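Local coordinates for sialidase domain-containing protein (Dyadobacter fermentans, PDB 5HX0) that is of unknown function but has the beta-propeller fold of non-viral sialidases and may therefore bind or process sialic acid-like sugars, at residues E153-K156 with K157-L161; A316-L319 with P320-V324; Y328-R331 with H332-G336. All coordinates share one frame; numbering follows the deposited sequence.

Contact 1 (E153-K156 with K157-L161); sequences ENLK and KPYFL
Tyr159 has its CG between the backbone N and the carbonyl carbon (chi1 58°), and Leu155 sets CG beside its own N (chi1 -72°); together these two torsions bring the leucine onto the phenol ring. The two meet in a CH-pi contact across an irregular turn that leads from the short helix 149-154 to strand 161-162, in an excursion from one blade of the beta-propeller. The evidence that a face is used is direct: Leu155 CD1 lies 3.6 Å from the centroid of the Tyr159 ring and only 9° off its normal. The methyl is nearly centred, since it is 3.7 Å from CZ of Tyr159 and still only 4.0 Å from CG of that ring. The two side chains cross at about a right angle. Leu155 CB adds a second touch nearer the rim, 3.6 Å from Tyr159 CE2.

No hydrogen bond joins residues 153-156 to 157-161, so side-chain contact is what links them directly; the backbone of the turn bonds outward instead, Pro158 to Tyr197 and Phe160 to Phe167. The peptide bond between Lys157 and Pro158 is cis, which bends the chain sharply just before the tyrosine. Val166 of strand 165-175 touches both Leu155 and Tyr159, fitting the pair onto the blade. Lys156 turns away to make a cation-pi contact with Tyr197, and its NZ gives a weak hydrogen bond to Gly201 O. The site lies at the surface: a glycerol, probably from the crystallisation liquor, sits beside Lys157 and is weakly bonded to Tyr159 N. At the ring edge, near its plane, the carbonyl oxygen of Lys156 stands 3.5 Å from Tyr159 CD2.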
# COMPACT_ATOMS: atom_id res chain seq x y z
N GLU A 153 11.04 3.54 22.81
CA GLU A 153 11.94 4.05 23.84
C GLU A 153 12.79 5.22 23.34
O GLU A 153 13.21 6.05 24.14
CB GLU A 153 12.87 2.94 24.34
CG GLU A 153 12.19 1.81 25.08
CD GLU A 153 13.18 0.72 25.48
OE1 GLU A 153 14.31 1.05 25.89
OE2 GLU A 153 12.83 -0.48 25.36
N ASN A 154 13.05 5.29 22.04
CA ASN A 154 13.99 6.28 21.51
C ASN A 154 13.32 7.49 20.87
O ASN A 154 14.02 8.36 20.35
CB ASN A 154 14.93 5.62 20.50
CG ASN A 154 15.93 4.69 21.17
OD1 ASN A 154 16.00 3.51 20.84
ND2 ASN A 154 16.69 5.22 22.11
N LEU A 155 11.99 7.58 20.95
CA LEU A 155 11.29 8.69 20.32
C LEU A 155 11.68 10.01 20.95
O LEU A 155 11.74 10.14 22.17
CB LEU A 155 9.78 8.49 20.46
CG LEU A 155 9.18 7.39 19.58
CD1 LEU A 155 7.79 7.05 20.07
CD2 LEU A 155 9.13 7.85 18.14
N LYS A 156 11.97 11.00 20.10
CA LYS A 156 12.06 12.37 20.59
C LYS A 156 10.68 12.84 21.03
O LYS A 156 9.66 12.54 20.39
CB LYS A 156 12.63 13.29 19.51
CG LYS A 156 12.84 14.73 20.01
CD LYS A 156 13.99 15.44 19.31
CE LYS A 156 13.68 15.74 17.86
NZ LYS A 156 14.75 15.26 16.94
N LYS A 157 10.64 13.56 22.15
CA LYS A 157 9.38 14.05 22.70
C LYS A 157 9.25 15.55 22.48
O LYS A 157 10.25 16.25 22.39
CB LYS A 157 9.28 13.72 24.19
CG LYS A 157 9.37 12.24 24.49
CD LYS A 157 9.03 11.97 25.95
CE LYS A 157 8.97 10.47 26.23
NZ LYS A 157 8.29 10.19 27.52
N PRO A 158 8.01 16.06 22.39
CA PRO A 158 6.75 15.33 22.48
C PRO A 158 6.38 14.59 21.18
O PRO A 158 6.79 15.00 20.09
CB PRO A 158 5.71 16.43 22.77
CG PRO A 158 6.48 17.76 22.72
CD PRO A 158 7.80 17.48 22.07
N TYR A 159 5.64 13.50 21.32
CA TYR A 159 5.02 12.83 20.18
C TYR A 159 3.59 12.48 20.56
O TYR A 159 3.21 12.52 21.73
CB TYR A 159 5.79 11.56 19.77
CG TYR A 159 5.92 10.54 20.88
CD1 TYR A 159 4.92 9.61 21.12
CD2 TYR A 159 7.05 10.52 21.69
CE1 TYR A 159 5.05 8.67 22.13
CE2 TYR A 159 7.18 9.59 22.71
CZ TYR A 159 6.18 8.67 22.92
OH TYR A 159 6.31 7.75 23.93
N PHE A 160 2.79 12.12 19.57
CA PHE A 160 1.39 11.83 19.82
C PHE A 160 1.10 10.35 19.57
O PHE A 160 1.32 9.85 18.45
CB PHE A 160 0.46 12.70 19.00
CG PHE A 160 -0.99 12.53 19.39
CD1 PHE A 160 -1.45 13.04 20.60
CD2 PHE A 160 -1.86 11.81 18.60
CE1 PHE A 160 -2.78 12.87 20.97
CE2 PHE A 160 -3.18 11.63 18.98
CZ PHE A 160 -3.63 12.16 20.17
N LEU A 161 0.60 9.68 20.60
CA LEU A 161 0.37 8.24 20.60
C LEU A 161 -1.13 7.99 20.71
O LEU A 161 -1.80 8.54 21.59
CB LEU A 161 1.12 7.57 21.76
CG LEU A 161 0.97 6.08 22.07
CD1 LEU A 161 1.65 5.27 21.00
CD2 LEU A 161 1.56 5.74 23.45

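Contact 2 (A316-L319 with P320-V324)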
# COMPACT_ATOMS: atom_id res chain seq x y z
N ALA A 316 -18.28 22.74 3.13
CA ALA A 316 -19.05 23.79 2.46
C ALA A 316 -18.89 23.69 0.96
O ALA A 316 -17.76 23.58 0.46
CB ALA A 316 -18.63 25.19 2.93
N LEU A 317 -20.01 23.78 0.24
CA LEU A 317 -20.05 23.74 -1.22
C LEU A 317 -20.83 24.94 -1.74
O LEU A 317 -21.97 25.17 -1.31
CB LEU A 317 -20.72 22.45 -1.70
CG LEU A 317 -21.01 22.38 -3.21
CD1 LEU A 317 -19.71 22.27 -3.98
CD2 LEU A 317 -21.94 21.20 -3.54
N ARG A 318 -20.24 25.70 -2.67
CA ARG A 318 -20.96 26.81 -3.29
C ARG A 318 -21.94 26.23 -4.30
O ARG A 318 -21.53 25.50 -5.20
CB ARG A 318 -19.99 27.78 -3.97
CG ARG A 318 -20.68 29.01 -4.55
CD ARG A 318 -19.68 29.90 -5.32
NE ARG A 318 -18.77 30.57 -4.39
CZ ARG A 318 -17.97 31.58 -4.72
NH1 ARG A 318 -17.95 32.03 -5.97
NH2 ARG A 318 -17.18 32.13 -3.79
N LEU A 319 -23.22 26.55 -4.16
CA LEU A 319 -24.26 26.10 -5.09
C LEU A 319 -24.34 27.02 -6.30
O LEU A 319 -23.76 28.10 -6.33
CB LEU A 319 -25.60 26.04 -4.36
CG LEU A 319 -25.64 25.05 -3.20
CD1 LEU A 319 -26.91 25.27 -2.39
CD2 LEU A 319 -25.62 23.62 -3.76
N PRO A 320 -25.06 26.62 -7.36
CA PRO A 320 -25.06 27.45 -8.58
C PRO A 320 -25.62 28.84 -8.39
O PRO A 320 -25.32 29.72 -9.21
CB PRO A 320 -25.91 26.62 -9.55
CG PRO A 320 -25.65 25.19 -9.08
CD PRO A 320 -25.71 25.33 -7.59
N ASP A 321 -26.41 29.10 -7.34
CA ASP A 321 -26.94 30.44 -7.10
C ASP A 321 -26.14 31.18 -6.04
O ASP A 321 -26.61 32.20 -5.53
CB ASP A 321 -28.42 30.36 -6.72
CG ASP A 321 -28.66 29.63 -5.40
OD1 ASP A 321 -27.69 29.15 -4.78
OD2 ASP A 321 -29.85 29.51 -5.00
N ASN A 322 -24.96 30.67 -5.68
CA ASN A 322 -23.99 31.21 -4.74
C ASN A 322 -24.40 31.01 -3.28
O ASN A 322 -23.60 31.36 -2.38
CB ASN A 322 -23.67 32.70 -4.96
CG ASN A 322 -22.86 32.95 -6.24
OD1 ASN A 322 -22.24 32.04 -6.78
ND2 ASN A 322 -22.87 34.19 -6.71
N ARG A 323 -25.58 30.46 -2.99
CA ARG A 323 -25.81 29.98 -1.63
C ARG A 323 -24.82 28.84 -1.34
O ARG A 323 -24.17 28.32 -2.24
CB ARG A 323 -27.27 29.53 -1.45
CG ARG A 323 -28.29 30.67 -1.63
CD ARG A 323 -29.68 30.18 -1.30
NE ARG A 323 -30.07 29.07 -2.17
CZ ARG A 323 -31.05 28.21 -1.88
NH1 ARG A 323 -31.73 28.31 -0.74
NH2 ARG A 323 -31.33 27.24 -2.73
N VAL A 324 -24.71 28.46 -0.06
CA VAL A 324 -23.65 27.57 0.39
C VAL A 324 -24.28 26.39 1.13
O VAL A 324 -24.96 26.58 2.14
CB VAL A 324 -22.65 28.29 1.30
CG1 VAL A 324 -21.55 27.32 1.78
CG2 VAL A 324 -22.04 29.49 0.57
O HOH W 1 -21.82 29.60 -8.37
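Leu319 and Arg323 face each other at the end of a beta hairpin whose geometry identifies a type I turn with a G1 bulge. In the backbone, Leu319 N donates to Arg323 O at 2.8 Å and 169°, and Asn322 N closes the turn on Leu319 O at 2.9 Å. Asn322 occupies the bulge position with a positive phi of 76°. One step inward, Arg318 and Val324 form an antiparallel non-hydrogen-bonded pair, beside which Val324 CA makes a C-H...O contact of 3.4 Å with Leu317 O.

Polar side chains add further bonds on the loop side. With Asp321 CG between its backbone N and carbonyl carbon (chi1 64°), OD1 bends back to accept from Arg323 N at 3.1 Å, an Asx turn. Asp321 OD2 receives Arg323 NE on its syn side at 2.9 Å in a salt bridge, so one carboxylate grips both main chain and side chain of Arg323. A water gives one hydrogen to Asn322 OD1 at 2.9 Å and one to Leu319 O at 3.2 Å, which leaves that carbonyl with two donors. Arg318 CD lies alongside Asn322 OD1, while its NH2 bonds to Glu270 O and NE to Tyr269 OH.

Among apolar groups, Ala316 CB meets Val324 CG1 at 3.8 Å, and Leu319 CB packs tightly on Pro320 CD.

The hairpin joins strands 314-318 and 324-330 of one propeller blade; Leu317 and Leu319 pack against strands 367-375 and 378-385 of the next, with Ile401 of strand 393-401 touching Leu319 and Arg323.

Contact 3 (Y328-R331 with H332-G336); sequences YGYR and HKPLG
Tyr330 and His332 meet as a T-shaped pair: the imidazole turns its edge to the phenol face, with ring centroids 5.2 Å apart and planes at 66°. The histidine carbon CD2 rides 4.0 Å above the tyrosine plane, displaced toward the rim, while His332 CB makes an off-centre CH-pi contact. With CG anti to the backbone N (chi1 -167°), the ring of Tyr330 lies against the loop backbone, near the carbonyl oxygens of His332 and Lys333. In the plane of the ring, at its edge, lies Pro334 O, 3.7 Å from Tyr330 CD2. Leu335 instead folds its end back toward the backbone of Arg331, CD2 lying 3.6 Å from C of that residue.

This is the hairpin between strands 324-330 and 336-342 of a propeller blade. Its closing pair, Tyr330 with Gly336, is antiparallel and hydrogen-bonded both ways, Tyr330 N to Gly336 O at 2.8 Å and Gly336 N to Tyr330 O at 3.0 Å. The loop includes an inverse gamma turn centred on Arg331 and a cis peptide before Pro334.

Tyr330 O thus serves two N-H groups, that of Gly336 and, weakly, that of His332 at 3.1 Å. With His332 NE2 bonded to Asp287 OD2 and Arg331 NE to Leu366 O, bonds beyond the hairpin probably fix how the imidazole and guanidinium are turned, while Arg331 O lies over one face of the imidazole.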
# COMPACT_ATOMS: atom_id res chain seq x y z
N TYR A 328 -22.72 18.23 7.51
CA TYR A 328 -22.00 17.78 8.70
C TYR A 328 -22.56 16.46 9.21
O TYR A 328 -23.72 16.12 8.98
CB TYR A 328 -22.06 18.81 9.83
CG TYR A 328 -23.41 19.47 10.00
CD1 TYR A 328 -23.76 20.57 9.23
CD2 TYR A 328 -24.30 19.02 10.96
CE1 TYR A 328 -24.99 21.19 9.38
CE2 TYR A 328 -25.56 19.65 11.13
CZ TYR A 328 -25.88 20.74 10.33
OH TYR A 328 -27.09 21.39 10.45
N GLY A 329 -21.71 15.73 9.94
CA GLY A 329 -22.16 14.55 10.63
C GLY A 329 -22.91 14.91 11.90
O GLY A 329 -22.67 15.93 12.54
N TYR A 330 -23.85 14.05 12.27
CA TYR A 330 -24.65 14.24 13.48
C TYR A 330 -24.50 12.99 14.34
O TYR A 330 -25.26 12.03 14.21
CB TYR A 330 -26.11 14.52 13.16
CG TYR A 330 -26.89 15.03 14.34
CD1 TYR A 330 -26.70 16.32 14.82
CD2 TYR A 330 -27.83 14.23 14.99
CE1 TYR A 330 -27.44 16.81 15.91
CE2 TYR A 330 -28.56 14.70 16.07
CZ TYR A 330 -28.37 15.99 16.52
OH TYR A 330 -29.10 16.45 17.59
N ARG A 331 -23.53 13.03 15.25
CA ARG A 331 -23.21 11.87 16.07
C ARG A 331 -23.93 11.94 17.41
O ARG A 331 -23.33 11.83 18.47
CB ARG A 331 -21.70 11.75 16.24
CG ARG A 331 -21.00 11.22 14.95
CD ARG A 331 -19.51 11.57 14.93
NE ARG A 331 -18.76 10.77 13.95
CZ ARG A 331 -17.43 10.71 13.88
NH1 ARG A 331 -16.86 9.92 12.97
NH2 ARG A 331 -16.66 11.42 14.70
N HIS A 332 -25.23 12.20 17.33
CA HIS A 332 -26.14 12.16 18.47
C HIS A 332 -27.40 11.46 18.00
O HIS A 332 -27.61 11.25 16.81
CB HIS A 332 -26.45 13.57 18.97
CG HIS A 332 -25.23 14.42 19.12
ND1 HIS A 332 -24.46 14.41 20.26
CD2 HIS A 332 -24.61 15.25 18.25
CE1 HIS A 332 -23.43 15.24 20.09
NE2 HIS A 332 -23.50 15.75 18.88
N LYS A 333 -28.26 11.06 18.94
CA LYS A 333 -29.53 10.44 18.56
C LYS A 333 -30.44 11.45 17.89
O LYS A 333 -30.61 12.56 18.38
CB LYS A 333 -30.25 9.82 19.77
CG LYS A 333 -29.43 8.80 20.55
CD LYS A 333 -28.71 7.81 19.64
CE LYS A 333 -29.31 6.39 19.70
NZ LYS A 333 -28.70 5.47 18.67
N PRO A 334 -31.03 11.08 16.75
CA PRO A 334 -30.81 9.86 15.98
C PRO A 334 -29.59 10.01 15.06
O PRO A 334 -29.50 11.02 14.35
CB PRO A 334 -32.09 9.72 15.17
CG PRO A 334 -32.54 11.12 14.96
CD PRO A 334 -32.02 11.96 16.11
N LEU A 335 -28.69 9.03 15.08
CA LEU A 335 -27.40 9.16 14.42
C LEU A 335 -27.54 9.32 12.91
O LEU A 335 -28.26 8.55 12.27
CB LEU A 335 -26.55 7.93 14.70
CG LEU A 335 -26.21 7.66 16.16
CD1 LEU A 335 -25.68 6.25 16.29
CD2 LEU A 335 -25.18 8.67 16.62
N GLY A 336 -26.82 10.29 12.34
CA GLY A 336 -26.80 10.40 10.88
C GLY A 336 -26.09 11.62 10.33
O GLY A 336 -25.01 12.00 10.80

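From the N terminus, contact 1 comes first, turning the chain between helix 149-154 and strand 161-162, which pairs with strand 165-175 of the same blade. Much later, contact 2 closes the hairpin between strands 314-318 and 324-330, and contact 3 closes the next one, between 324-330 and 336-342. Strand 324-330 therefore links the two, with a turn at each end and about 23 Å between contact centres. All three follow in series; none nests or crosses. Contacts 1 and 2 lie on opposite sides of the chain's centre, with centres about 43 Å apart, whereas contacts 2 and 3 shape a single four-stranded blade.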